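Local coordinates for SusD/RagB family nutrient-binding outer membrane lipoprotein (Bacteroides vulgatus, PDB 4F7A) that probably binds nutrient glycans such as mucin O-glycans at the outer membrane, as a SusD-like lipoprotein with a TPR-like helical fold, at residues P408-A413 against L420-T425; N272-P277 against I404-N409; Q426-C431 against M436-E441. One frame throughout, in Å; residues are numbered along the deposited sequence. Where two conformers were deposited one is given.

Contact 1: P408-A413 against L420-T425; sequences PNFDDA and LEKIIT
A type I beta turn from Asn409 to Asp412 receives the amine of Lys422, a helix residue whose side chain reaches across to the turn's backbone carbonyls. Within this turn Lys422 NZ bonds to Asn409 O over 2.8 Å, with the amine 44° out of the carbonyl plane. Asp412 N, which closes the turn at 3.1 Å from Asn409 O, comes to the other face of that plane, so two N-H donors grip one oxygen. A weak bond links Lys422 NZ to Asp412 O at 3.4 Å, and a water that donates to Asp412 O and accepts from Lys422 NZ bridges the same pair. Thr407 O, the amine's strongest partner, and Thr406 OG1, just ahead of the turn, also accept from it. The turn belongs to the long loop joining helix 356-371 to helix 416-431 in this largely helical fold, and an Asx turn, with Asn409 OD1 accepting from Asp411 N, overlaps its start. The lysine chain runs extended until chi4, -75°, bends NZ round to the carbonyls. Its methylenes do apolar work on the way: Lys422 CD lies 3.8 Å from Phe410 CA, and Lys422 CE 3.9 Å from Ala413 CB. Beyond them, Phe410 CE1 meets Ile423 CG1 obliquely at 3.9 Å, while the phenylalanine ring also meets Tyr360 of helix 356-371, the planes at about 35°.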
ATOM      1  N   PRO A 408      -2.257  15.791 -16.374  1.00 13.38           N
ATOM      2  CA  PRO A 408      -3.408  15.446 -15.547  1.00 11.80           C
ATOM      3  C   PRO A 408      -4.745  15.449 -16.272  1.00 13.53           C
ATOM      4  O   PRO A 408      -5.723  14.971 -15.727  1.00 14.53           O
ATOM      5  CB  PRO A 408      -3.391  16.546 -14.485  1.00 13.49           C
ATOM      6  CG  PRO A 408      -1.933  17.037 -14.476  1.00 13.96           C
ATOM      7  CD  PRO A 408      -1.670  17.074 -15.937  1.00 13.36           C
ATOM      8  N   ASN A 409      -4.791  16.013 -17.471  1.00 13.55           N
ATOM      9  CA  ASN A 409      -6.055  16.128 -18.201  0.67 14.60           C
ATOM     10  C   ASN A 409      -6.450  14.795 -18.854  1.00 13.09           C
ATOM     11  O   ASN A 409      -5.746  14.247 -19.724  1.00 14.05           O
ATOM     12  CB  ASN A 409      -5.945  17.231 -19.229  0.67 14.26           C
ATOM     13  CG  ASN A 409      -7.268  17.572 -19.859  0.67 21.16           C
ATOM     14  OD1 ASN A 409      -8.253  16.829 -19.723  0.67 20.27           O
ATOM     15  ND2 ASN A 409      -7.309  18.706 -20.551  0.67 15.59           N
ATOM     16  N   PHE A 410      -7.562  14.254 -18.408  1.00 13.63           N
ATOM     17  CA  PHE A 410      -7.976  12.909 -18.843  1.00 13.33           C
ATOM     18  C   PHE A 410      -8.225  12.858 -20.349  1.00 15.94           C
ATOM     19  O   PHE A 410      -7.958  11.822 -20.997  1.00 16.75           O
ATOM     20  CB  PHE A 410      -9.218  12.454 -18.066  1.00 12.13           C
ATOM     21  CG  PHE A 410      -9.476  10.958 -18.150  1.00 13.09           C
ATOM     22  CD1 PHE A 410      -8.652  10.068 -17.476  1.00 11.58           C
ATOM     23  CD2 PHE A 410     -10.516  10.448 -18.909  1.00 15.18           C
ATOM     24  CE1 PHE A 410      -8.870   8.684 -17.549  1.00 12.49           C
ATOM     25  CE2 PHE A 410     -10.751   9.062 -18.958  1.00 15.15           C
ATOM     26  CZ  PHE A 410      -9.912   8.196 -18.265  1.00 13.34           C
ATOM     27  N   ASP A 411      -8.735  13.968 -20.898  1.00 16.74           N
ATOM     28  CA  ASP A 411      -9.028  14.072 -22.330  1.00 18.91           C
ATOM     29  C   ASP A 411      -7.788  14.048 -23.229  1.00 20.26           C
ATOM     30  O   ASP A 411      -7.919  13.785 -24.412  1.00 22.19           O
ATOM     31  CB  ASP A 411      -9.830  15.347 -22.667  1.00 18.45           C
ATOM     32  CG  ASP A 411     -11.221  15.353 -22.076  1.00 26.40           C
ATOM     33  OD1 ASP A 411     -11.698  14.313 -21.569  1.00 26.20           O
ATOM     34  OD2 ASP A 411     -11.838  16.433 -22.121  1.00 30.33           O
ATOM     35  N   ASP A 412      -6.619  14.370 -22.664  0.50 18.01           N
ATOM     36  CA  ASP A 412      -5.352  14.312 -23.372  0.50 19.86           C
ATOM     37  C   ASP A 412      -4.768  12.915 -23.354  0.50 21.72           C
ATOM     38  O   ASP A 412      -3.558  12.793 -23.103  0.50 22.26           O
ATOM     39  CB  ASP A 412      -4.272  15.110 -22.647  0.50 20.82           C
ATOM     40  CG  ASP A 412      -4.539  16.564 -22.570  0.50 16.79           C
ATOM     41  OD1 ASP A 412      -5.484  17.059 -23.202  0.50 18.08           O
ATOM     42  OD2 ASP A 412      -3.752  17.213 -21.848  0.50 18.97           O
ATOM     43  N   ALA A 413      -5.597  11.875 -23.422  1.00 22.23           N
ATOM     44  CA  ALA A 413      -5.074  10.505 -23.631  1.00 22.01           C
ATOM     45  C   ALA A 413      -5.221  10.134 -25.101  1.00 28.54           C
ATOM     46  O   ALA A 413      -6.292  10.371 -25.676  1.00 29.75           O
ATOM     47  CB  ALA A 413      -5.819   9.547 -22.779  1.00 19.82           C
ATOM     48  N   LEU A 420      -5.425   4.559 -18.573  1.00 11.56           N
ATOM     49  CA  LEU A 420      -5.091   3.776 -17.403  1.00 10.74           C
ATOM     50  C   LEU A 420      -3.872   4.394 -16.693  1.00 10.60           C
ATOM     51  O   LEU A 420      -3.854   4.504 -15.486  1.00  9.76           O
ATOM     52  CB  LEU A 420      -4.814   2.326 -17.750  1.00 13.91           C
ATOM     53  CG  LEU A 420      -4.466   1.413 -16.585  1.00 12.67           C
ATOM     54  CD1 LEU A 420      -5.576   1.385 -15.527  1.00 12.12           C
ATOM     55  CD2 LEU A 420      -4.151  -0.053 -17.103  1.00 15.53           C
ATOM     56  N   GLU A 421      -2.876   4.812 -17.456  1.00 10.67           N
ATOM     57  CA  GLU A 421      -1.702   5.448 -16.867  1.00 11.69           C
ATOM     58  C   GLU A 421      -2.070   6.665 -16.032  1.00 11.77           C
ATOM     59  O   GLU A 421      -1.563   6.821 -14.925  1.00  9.70           O
ATOM     60  CB  GLU A 421      -0.683   5.824 -17.934  1.00 12.75           C
ATOM     61  CG  GLU A 421       0.567   6.469 -17.352  1.00 10.94           C
ATOM     62  CD  GLU A 421       1.627   6.837 -18.423  1.00 11.32           C
ATOM     63  OE1 GLU A 421       1.359   6.679 -19.652  1.00 14.48           O
ATOM     64  OE2 GLU A 421       2.714   7.316 -18.015  1.00 13.03           O
ATOM     65  N   LYS A 422      -2.968   7.505 -16.542  1.00 10.75           N
ATOM     66  CA  LYS A 422      -3.438   8.685 -15.788  1.00 10.84           C
ATOM     67  C   LYS A 422      -4.122   8.256 -14.495  1.00 11.30           C
ATOM     68  O   LYS A 422      -3.841   8.783 -13.424  1.00 11.06           O
ATOM     69  CB  LYS A 422      -4.381   9.544 -16.642  1.00 10.71           C
ATOM     70  CG  LYS A 422      -3.692  10.213 -17.863  1.00 12.47           C
ATOM     71  CD  LYS A 422      -4.715  10.956 -18.698  1.00 13.39           C
ATOM     72  CE  LYS A 422      -4.120  11.579 -19.931  1.00  9.59           C
ATOM     73  NZ  LYS A 422      -3.314  12.818 -19.673  1.00 11.30           N
ATOM     74  N   ILE A 423      -5.002   7.272 -14.599  1.00  9.81           N
ATOM     75  CA  ILE A 423      -5.738   6.769 -13.439  1.00 10.48           C
ATOM     76  C   ILE A 423      -4.772   6.271 -12.380  1.00 11.07           C
ATOM     77  O   ILE A 423      -4.859   6.672 -11.229  1.00 10.76           O
ATOM     78  CB  ILE A 423      -6.729   5.644 -13.850  1.00  9.51           C
ATOM     79  CG1 ILE A 423      -7.886   6.224 -14.655  1.00 11.94           C
ATOM     80  CG2 ILE A 423      -7.258   4.869 -12.598  1.00  8.73           C
ATOM     81  CD1 ILE A 423      -8.727   5.145 -15.409  1.00  8.51           C
ATOM     82  N   ILE A 424      -3.823   5.426 -12.781  1.00  9.79           N
ATOM     83  CA  ILE A 424      -2.903   4.841 -11.798  1.00  9.88           C
ATOM     84  C   ILE A 424      -1.928   5.899 -11.258  1.00  9.79           C
ATOM     85  O   ILE A 424      -1.590   5.878 -10.092  1.00 11.01           O
ATOM     86  CB  ILE A 424      -2.117   3.643 -12.377  1.00  9.41           C
ATOM     87  CG1 ILE A 424      -3.082   2.560 -12.890  1.00 10.15           C
ATOM     88  CG2 ILE A 424      -1.183   3.068 -11.333  1.00  9.36           C
ATOM     89  CD1 ILE A 424      -3.982   1.962 -11.856  1.00  9.47           C
ATOM     90  N   THR A 425      -1.461   6.802 -12.118  1.00  9.28           N
ATOM     91  CA  THR A 425      -0.530   7.847 -11.667  1.00  9.35           C
ATOM     92  C   THR A 425      -1.202   8.752 -10.637  1.00  9.70           C
ATOM     93  O   THR A 425      -0.621   9.059  -9.584  1.00  7.48           O
ATOM     94  CB  THR A 425       0.025   8.648 -12.867  1.00  8.67           C
ATOM     95  OG1 THR A 425       0.765   7.758 -13.715  1.00 11.71           O
ATOM     96  CG2 THR A 425       0.947   9.805 -12.420  1.00 10.79           C
TER
HETATM   97  O   HOH W   1      -1.192  13.392 -21.766  1.00 15.33           O

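Contact 2: N272-P277 against I404-N409; sequences NGYEDP and ITTTPN
Tyr274 and Pro408 mark the closest approach of the two backbones, their CA atoms 7.1 Å apart, so the contact depends on one long side chain spanning from the end of helix 265-273 to an irregular loop. The helix ends in a Schellman motif, with Glu275 at positive phi, and Tyr274 sits just before that break. Its CG lies anti to the carbonyl carbon (chi1 -72°), which sends the ring outward to the loop. There Pro408 lies over one face: Pro408 CG is 3.6 Å from the ring centroid and 16° off the ring normal, a CH-pi contact, displaced somewhat toward the rim. The closest ring carbon is Tyr274 CD1, 3.5 Å from Pro408 CG. At the far end the phenol donates from Tyr274 OH to Thr406 O over 2.7 Å; the acceptor lies at the ring edge, in the ring plane, whereas the hydroxyl stands 44° above the plane of the carbonyl. Thr406 CG2 also packs 3.8 Å from Tyr274 OH. The hydroxyl serves as acceptor too, for a water 3.0 Å from Tyr274 OH that donates weakly to Thr407 O. With a phenylalanine in place of Tyr274, Thr406 O would probably be left without this donor and the water would lose one of its two acceptors. On the loop side, Thr407 OG1 accepts from Asn409 N in an ST turn and also bonds to Asp412 OD2. Helix 416-431 borders both partners, with Gln426 against Tyr274 and Glu421 against Ile404 and Thr406, while Ile404 also packs on Thr266 and Val270 of helix 265-273.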
ATOM      1  N   ASN A 272       6.186  18.448  -9.240  1.00 13.94           N
ATOM      2  CA  ASN A 272       6.689  19.708  -9.811  1.00 15.41           C
ATOM      3  C   ASN A 272       6.104  19.952 -11.203  1.00 14.41           C
ATOM      4  O   ASN A 272       5.631  21.043 -11.499  1.00 12.68           O
ATOM      5  CB  ASN A 272       8.217  19.728  -9.940  1.00 16.14           C
ATOM      6  CG  ASN A 272       8.914  20.031  -8.622  1.00 23.24           C
ATOM      7  OD1 ASN A 272       8.556  20.987  -7.944  1.00 19.71           O
ATOM      8  ND2 ASN A 272       9.960  19.256  -8.294  1.00 14.51           N
ATOM      9  N   GLY A 273       6.166  18.960 -12.072  1.00 13.46           N
ATOM     10  CA  GLY A 273       5.704  19.165 -13.452  1.00 11.94           C
ATOM     11  C   GLY A 273       4.204  19.422 -13.566  1.00 13.85           C
ATOM     12  O   GLY A 273       3.766  20.203 -14.404  1.00 14.69           O
ATOM     13  N   TYR A 274       3.426  18.772 -12.715  1.00 10.86           N
ATOM     14  CA  TYR A 274       1.977  18.992 -12.661  1.00 12.73           C
ATOM     15  C   TYR A 274       1.583  20.271 -11.901  1.00 14.48           C
ATOM     16  O   TYR A 274       0.403  20.606 -11.818  1.00 13.73           O
ATOM     17  CB  TYR A 274       1.300  17.787 -12.013  1.00 11.71           C
ATOM     18  CG  TYR A 274       1.229  16.504 -12.821  1.00 12.13           C
ATOM     19  CD1 TYR A 274       1.551  16.465 -14.176  1.00 11.99           C
ATOM     20  CD2 TYR A 274       0.798  15.323 -12.229  1.00 12.11           C
ATOM     21  CE1 TYR A 274       1.464  15.287 -14.894  1.00 12.40           C
ATOM     22  CE2 TYR A 274       0.709  14.145 -12.930  1.00 13.99           C
ATOM     23  CZ  TYR A 274       1.022  14.140 -14.287  1.00 14.02           C
ATOM     24  OH  TYR A 274       0.902  12.997 -15.015  1.00 13.14           O
ATOM     25  N   GLU A 275       2.570  20.968 -11.322  1.00 16.08           N
ATOM     26  CA  GLU A 275       2.336  22.145 -10.478  1.00 16.13           C
ATOM     27  C   GLU A 275       1.272  21.805  -9.460  1.00 15.22           C
ATOM     28  O   GLU A 275       0.295  22.524  -9.275  1.00 13.38           O
ATOM     29  CB  GLU A 275       1.972  23.381 -11.333  1.00 19.10           C
ATOM     30  CG  GLU A 275       3.125  23.760 -12.272  1.00 24.06           C
ATOM     31  CD  GLU A 275       2.953  25.120 -12.956  1.00 39.72           C
ATOM     32  OE1 GLU A 275       1.875  25.391 -13.509  1.00 43.32           O
ATOM     33  OE2 GLU A 275       3.917  25.899 -12.966  1.00 49.69           O
ATOM     34  N   ASP A 276       1.480  20.670  -8.806  1.00 13.27           N
ATOM     35  CA  ASP A 276       0.442  20.040  -8.007  1.00 12.70           C
ATOM     36  C   ASP A 276       0.363  20.741  -6.656  1.00 14.36           C
ATOM     37  O   ASP A 276       1.366  20.838  -5.949  1.00 13.55           O
ATOM     38  CB  ASP A 276       0.764  18.557  -7.855  1.00 11.31           C
ATOM     39  CG  ASP A 276      -0.389  17.745  -7.378  1.00 12.52           C
ATOM     40  OD1 ASP A 276      -0.981  18.092  -6.319  1.00 12.39           O
ATOM     41  OD2 ASP A 276      -0.689  16.725  -8.052  1.00 11.50           O
ATOM     42  N   PRO A 277      -0.841  21.202  -6.272  1.00 14.02           N
ATOM     43  CA  PRO A 277      -0.948  21.901  -4.985  1.00 14.26           C
ATOM     44  C   PRO A 277      -0.739  21.009  -3.776  1.00 15.80           C
ATOM     45  O   PRO A 277      -0.636  21.524  -2.653  1.00 15.16           O
ATOM     46  CB  PRO A 277      -2.370  22.450  -4.981  1.00 16.89           C
ATOM     47  CG  PRO A 277      -3.107  21.620  -5.903  1.00 16.92           C
ATOM     48  CD  PRO A 277      -2.139  21.089  -6.947  1.00 15.44           C
ATOM     49  N   ILE A 404       7.713   9.951 -17.353  1.00 12.24           N
ATOM     50  CA  ILE A 404       6.264  10.187 -17.423  1.00 12.70           C
ATOM     51  C   ILE A 404       6.011  11.431 -18.267  1.00 14.04           C
ATOM     52  O   ILE A 404       6.546  12.496 -17.967  1.00 14.22           O
ATOM     53  CB  ILE A 404       5.658  10.360 -16.022  1.00 10.72           C
ATOM     54  CG1 ILE A 404       6.009   9.158 -15.113  1.00 12.17           C
ATOM     55  CG2 ILE A 404       4.150  10.526 -16.148  1.00 13.13           C
ATOM     56  CD1 ILE A 404       5.860   9.377 -13.556  1.00 11.20           C
ATOM     57  N   THR A 405       5.237  11.277 -19.338  1.00 13.28           N
ATOM     58  CA  THR A 405       4.890  12.376 -20.208  1.00 14.50           C
ATOM     59  C   THR A 405       3.382  12.718 -20.200  1.00 16.16           C
ATOM     60  O   THR A 405       2.973  13.725 -20.775  1.00 15.33           O
ATOM     61  CB  THR A 405       5.336  12.089 -21.648  1.00 17.31           C
ATOM     62  OG1 THR A 405       4.689  10.888 -22.105  1.00 14.59           O
ATOM     63  CG2 THR A 405       6.882  11.940 -21.698  1.00 15.60           C
ATOM     64  N   THR A 406       2.565  11.928 -19.518  1.00 12.36           N
ATOM     65  CA  THR A 406       1.125  12.168 -19.540  1.00 13.34           C
ATOM     66  C   THR A 406       0.758  13.322 -18.611  1.00 14.42           C
ATOM     67  O   THR A 406       1.377  13.500 -17.581  1.00 13.81           O
ATOM     68  CB  THR A 406       0.328  10.872 -19.240  1.00 13.16           C
ATOM     69  OG1 THR A 406      -1.015  11.056 -19.672  1.00 14.52           O
ATOM     70  CG2 THR A 406       0.380  10.492 -17.758  1.00 11.99           C
ATOM     71  N   THR A 407      -0.262  14.086 -18.984  1.00 13.18           N
ATOM     72  CA  THR A 407      -0.727  15.265 -18.223  1.00 14.14           C
ATOM     73  C   THR A 407      -1.827  14.859 -17.237  1.00 12.67           C
ATOM     74  O   THR A 407      -2.325  13.715 -17.288  1.00 12.82           O
ATOM     75  CB  THR A 407      -1.321  16.303 -19.172  1.00 14.88           C
ATOM     76  OG1 THR A 407      -2.488  15.753 -19.791  1.00 15.16           O
ATOM     77  CG2 THR A 407      -0.307  16.721 -20.284  1.00 17.44           C
ATOM     78  N   PRO A 408      -2.257  15.791 -16.374  1.00 13.38           N
ATOM     79  CA  PRO A 408      -3.408  15.446 -15.547  1.00 11.80           C
ATOM     80  C   PRO A 408      -4.745  15.449 -16.272  1.00 13.53           C
ATOM     81  O   PRO A 408      -5.723  14.971 -15.727  1.00 14.53           O
ATOM     82  CB  PRO A 408      -3.391  16.546 -14.485  1.00 13.49           C
ATOM     83  CG  PRO A 408      -1.933  17.037 -14.476  1.00 13.96           C
ATOM     84  CD  PRO A 408      -1.670  17.074 -15.937  1.00 13.36           C
ATOM     85  N   ASN A 409      -4.791  16.013 -17.471  1.00 13.55           N
ATOM     86  CA  ASN A 409      -6.055  16.128 -18.201  0.67 14.60           C
ATOM     87  C   ASN A 409      -6.450  14.795 -18.854  1.00 13.09           C
ATOM     88  O   ASN A 409      -5.746  14.247 -19.724  1.00 14.05           O
ATOM     89  CB  ASN A 409      -5.945  17.231 -19.229  0.67 14.26           C
ATOM     90  CG  ASN A 409      -7.268  17.572 -19.859  0.67 21.16           C
ATOM     91  OD1 ASN A 409      -8.253  16.829 -19.723  0.67 20.27           O
ATOM     92  ND2 ASN A 409      -7.309  18.706 -20.551  0.67 15.59           N
TER
HETATM   93  O   HOH W   2      -1.883  12.258 -14.344  1.00 14.83           O

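Contact 3: Q426-C431 against M436-E441; sequences QKWIAC and MEAWAE
Glu441 OE1 is gripped by two cations, Lys427 NZ at 2.6 Å across the contact and Arg444 NH2 from farther along helix 435-445. The lysine approaches from above the carboxylate plane, 38° out of it, and the two side chains cross at about a right angle. A bend at chi3 of 68° turns the end of Lys427, which also donates to a water 2.8 Å from Lys427 NZ; that water donates in turn to Glu437 OE2, 2.6 Å away. Arg210 joins the network by salt bridges to Glu437 OE1 and Glu441 OE2. Such buried charges are likely to hold each other ionised.

Apolar contacts lie beside this network. Trp428 CD1 packs obliquely on Ala438 CB at 3.7 Å, where the small residue lets the backbones come near, the two CA atoms 5.5 Å apart. The indole nitrogen Trp428 NE1 bonds outside the pair, to Ser58 O. Toward the connecting turn, Cys431 SG lies 4.1 Å from Glu437 CG. With axes 9.2 Å apart at closest approach and directions 161° from one another, the two segments form an antiparallel helical hairpin, consistent with the paired helices of a TPR-like fold.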
ATOM      1  N   GLN A 426      -2.440   9.162 -10.922  1.00 10.86           N
ATOM      2  CA  GLN A 426      -3.195   9.968  -9.960  1.00  9.44           C
ATOM      3  C   GLN A 426      -3.556   9.184  -8.701  1.00  8.70           C
ATOM      4  O   GLN A 426      -3.512   9.733  -7.594  1.00 10.52           O
ATOM      5  CB  GLN A 426      -4.436  10.592 -10.602  1.00 11.18           C
ATOM      6  CG  GLN A 426      -4.130  11.731 -11.583  1.00 11.77           C
ATOM      7  CD  GLN A 426      -3.492  12.965 -10.917  1.00 11.55           C
ATOM      8  OE1 GLN A 426      -3.807  13.310  -9.778  1.00 10.50           O
ATOM      9  NE2 GLN A 426      -2.593  13.622 -11.638  1.00  9.42           N
ATOM     10  N   LYS A 427      -3.834   7.891  -8.848  1.00  8.72           N
ATOM     11  CA  LYS A 427      -4.079   7.052  -7.677  1.00 10.32           C
ATOM     12  C   LYS A 427      -2.819   7.004  -6.814  1.00 10.07           C
ATOM     13  O   LYS A 427      -2.888   7.022  -5.582  1.00 10.84           O
ATOM     14  CB  LYS A 427      -4.518   5.650  -8.080  1.00  9.50           C
ATOM     15  CG  LYS A 427      -4.966   4.751  -6.918  1.00 11.95           C
ATOM     16  CD  LYS A 427      -5.631   3.450  -7.381  1.00 11.10           C
ATOM     17  CE  LYS A 427      -4.676   2.511  -8.063  1.00 10.25           C
ATOM     18  NZ  LYS A 427      -5.289   1.187  -8.281  1.00 13.17           N
ATOM     19  N   TRP A 428      -1.661   6.902  -7.463  1.00  9.97           N
ATOM     20  CA  TRP A 428      -0.364   6.864  -6.750  1.00 10.36           C
ATOM     21  C   TRP A 428      -0.131   8.158  -5.961  1.00  9.19           C
ATOM     22  O   TRP A 428       0.282   8.126  -4.786  1.00 10.93           O
ATOM     23  CB  TRP A 428       0.723   6.586  -7.768  1.00  8.81           C
ATOM     24  CG  TRP A 428       2.156   6.565  -7.343  1.00  9.91           C
ATOM     25  CD1 TRP A 428       2.869   5.490  -6.877  1.00 11.33           C
ATOM     26  CD2 TRP A 428       3.089   7.627  -7.503  1.00 11.17           C
ATOM     27  NE1 TRP A 428       4.192   5.846  -6.699  1.00 13.84           N
ATOM     28  CE2 TRP A 428       4.353   7.149  -7.085  1.00 10.90           C
ATOM     29  CE3 TRP A 428       2.989   8.934  -7.969  1.00 13.33           C
ATOM     30  CZ2 TRP A 428       5.480   7.943  -7.100  1.00 14.42           C
ATOM     31  CZ3 TRP A 428       4.126   9.718  -7.999  1.00 13.22           C
ATOM     32  CH2 TRP A 428       5.354   9.219  -7.566  1.00 11.76           C
ATOM     33  N   ILE A 429      -0.426   9.300  -6.561  1.00 10.16           N
ATOM     34  CA  ILE A 429      -0.357  10.549  -5.791  1.00  9.12           C
ATOM     35  C   ILE A 429      -1.321  10.482  -4.585  1.00 11.01           C
ATOM     36  O   ILE A 429      -0.947  10.842  -3.457  1.00  9.47           O
ATOM     37  CB  ILE A 429      -0.637  11.825  -6.636  1.00  9.09           C
ATOM     38  CG1 ILE A 429       0.342  11.956  -7.806  1.00 10.77           C
ATOM     39  CG2 ILE A 429      -0.529  13.066  -5.746  1.00  8.18           C
ATOM     40  CD1 ILE A 429      -0.079  13.037  -8.900  1.00  8.16           C
ATOM     41  N   ALA A 430      -2.520   9.956  -4.819  1.00  9.83           N
ATOM     42  CA  ALA A 430      -3.597   9.947  -3.840  1.00 11.94           C
ATOM     43  C   ALA A 430      -3.421   8.933  -2.722  1.00 10.61           C
ATOM     44  O   ALA A 430      -3.983   9.123  -1.647  1.00 12.45           O
ATOM     45  CB  ALA A 430      -4.954   9.706  -4.550  1.00 10.99           C
ATOM     46  N   CYS A 431      -2.636   7.869  -2.953  1.00 12.09           N
ATOM     47  CA  CYS A 431      -2.394   6.851  -1.909  1.00 11.33           C
ATOM     48  C   CYS A 431      -1.302   7.245  -0.916  1.00 12.08           C
ATOM     49  O   CYS A 431      -1.090   6.539   0.069  1.00 12.50           O
ATOM     50  CB  CYS A 431      -2.032   5.503  -2.561  1.00 12.72           C
ATOM     51  SG  CYS A 431      -3.480   4.652  -3.251  1.00 17.12           S
HETATM   52  N   MSE A 436       2.989   0.632   0.385  1.00 12.25           N
HETATM   53  CA  MSE A 436       2.640  -0.738  -0.056  1.00 11.27           C
HETATM   54  C   MSE A 436       1.621  -0.748  -1.186  1.00 11.88           C
HETATM   55  O   MSE A 436       1.860  -1.377  -2.206  1.00 11.22           O
HETATM   56  CB  MSE A 436       2.162  -1.639   1.070  1.00 12.33           C
HETATM   57  CG  MSE A 436       3.166  -1.808   2.165  1.00 15.40           C
HETATM   58 SE   MSE A 436       3.040  -3.597   2.940  0.75 13.24          SE
HETATM   59  CE  MSE A 436       4.495  -3.391   4.189  1.00 21.74           C
ATOM     60  N   GLU A 437       0.497  -0.058  -1.029  1.00 12.39           N
ATOM     61  CA  GLU A 437      -0.460  -0.035  -2.142  1.00 13.60           C
ATOM     62  C   GLU A 437       0.176   0.566  -3.393  1.00 13.15           C
ATOM     63  O   GLU A 437      -0.017   0.055  -4.516  1.00 14.08           O
ATOM     64  CB  GLU A 437      -1.741   0.698  -1.766  1.00 14.35           C
ATOM     65  CG  GLU A 437      -2.840   0.594  -2.846  1.00 15.43           C
ATOM     66  CD  GLU A 437      -3.222  -0.835  -3.238  1.00 15.27           C
ATOM     67  OE1 GLU A 437      -2.972  -1.787  -2.463  1.00 14.15           O
ATOM     68  OE2 GLU A 437      -3.775  -1.023  -4.355  1.00 17.89           O
ATOM     69  N   ALA A 438       0.968   1.612  -3.201  1.00 12.27           N
ATOM     70  CA  ALA A 438       1.619   2.314  -4.327  1.00 12.25           C
ATOM     71  C   ALA A 438       2.549   1.388  -5.100  1.00 11.84           C
ATOM     72  O   ALA A 438       2.519   1.329  -6.334  1.00 10.88           O
ATOM     73  CB  ALA A 438       2.392   3.540  -3.812  1.00 11.53           C
ATOM     74  N   TRP A 439       3.360   0.647  -4.359  1.00 11.24           N
ATOM     75  CA  TRP A 439       4.316  -0.250  -4.954  1.00  8.40           C
ATOM     76  C   TRP A 439       3.631  -1.452  -5.616  1.00 11.46           C
ATOM     77  O   TRP A 439       4.037  -1.868  -6.676  1.00 12.55           O
ATOM     78  CB  TRP A 439       5.355  -0.702  -3.925  1.00 11.41           C
ATOM     79  CG  TRP A 439       6.486  -1.534  -4.554  1.00 10.02           C
ATOM     80  CD1 TRP A 439       7.056  -1.332  -5.769  1.00 10.79           C
ATOM     81  CD2 TRP A 439       7.183  -2.652  -3.958  1.00  9.93           C
ATOM     82  NE1 TRP A 439       8.044  -2.280  -6.003  1.00 11.20           N
ATOM     83  CE2 TRP A 439       8.137  -3.098  -4.901  1.00 11.88           C
ATOM     84  CE3 TRP A 439       7.068  -3.336  -2.731  1.00 10.18           C
ATOM     85  CZ2 TRP A 439       8.977  -4.164  -4.650  1.00 13.33           C
ATOM     86  CZ3 TRP A 439       7.890  -4.401  -2.489  1.00 13.52           C
ATOM     87  CH2 TRP A 439       8.843  -4.811  -3.447  1.00 12.48           C
ATOM     88  N   ALA A 440       2.611  -2.018  -4.973  1.00 10.57           N
ATOM     89  CA  ALA A 440       1.888  -3.142  -5.541  1.00 11.48           C
ATOM     90  C   ALA A 440       1.290  -2.753  -6.874  1.00 11.47           C
ATOM     91  O   ALA A 440       1.428  -3.475  -7.859  1.00 11.07           O
ATOM     92  CB  ALA A 440       0.803  -3.617  -4.595  1.00  9.92           C
ATOM     93  N   GLU A 441       0.651  -1.596  -6.927  1.00  9.99           N
ATOM     94  CA  GLU A 441       0.026  -1.148  -8.178  1.00 11.60           C
ATOM     95  C   GLU A 441       1.025  -0.778  -9.261  1.00 11.86           C
ATOM     96  O   GLU A 441       0.774  -0.972 -10.466  1.00 10.23           O
ATOM     97  CB  GLU A 441      -0.967  -0.022  -7.899  1.00 12.65           C
ATOM     98  CG  GLU A 441      -2.242  -0.559  -7.305  1.00 13.97           C
ATOM     99  CD  GLU A 441      -3.024  -1.364  -8.312  1.00 18.45           C
ATOM    100  OE1 GLU A 441      -3.744  -0.710  -9.114  1.00 16.56           O
ATOM    101  OE2 GLU A 441      -2.922  -2.627  -8.308  1.00 14.18           O
TER
HETATM  102  O   HOH W   3      -5.464   0.542  -5.598  1.00 18.50           O

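Helix 416-431 is common ground: it supplies Lys422 to contact 1 and Lys427 to contact 3, and its Gln426 reaches contact 2, with Gln426 NE2 3.6 Å from Tyr274 CE2. Contacts 1 and 2 share Pro408 and Asn409, their centres about 10 Å apart, and are tied directly where Lys422 NZ lies 2.7 Å from Thr407 O. The centre of contact 3 is about 14 Å from that of contact 1 and 16 Å from that of contact 2. It lies about 6 Å from the chain centre, against 21 and 22 Å for contacts 1 and 2, so the helix runs from a peripheral loop into the interior. None of the three contacts includes a bound glycan.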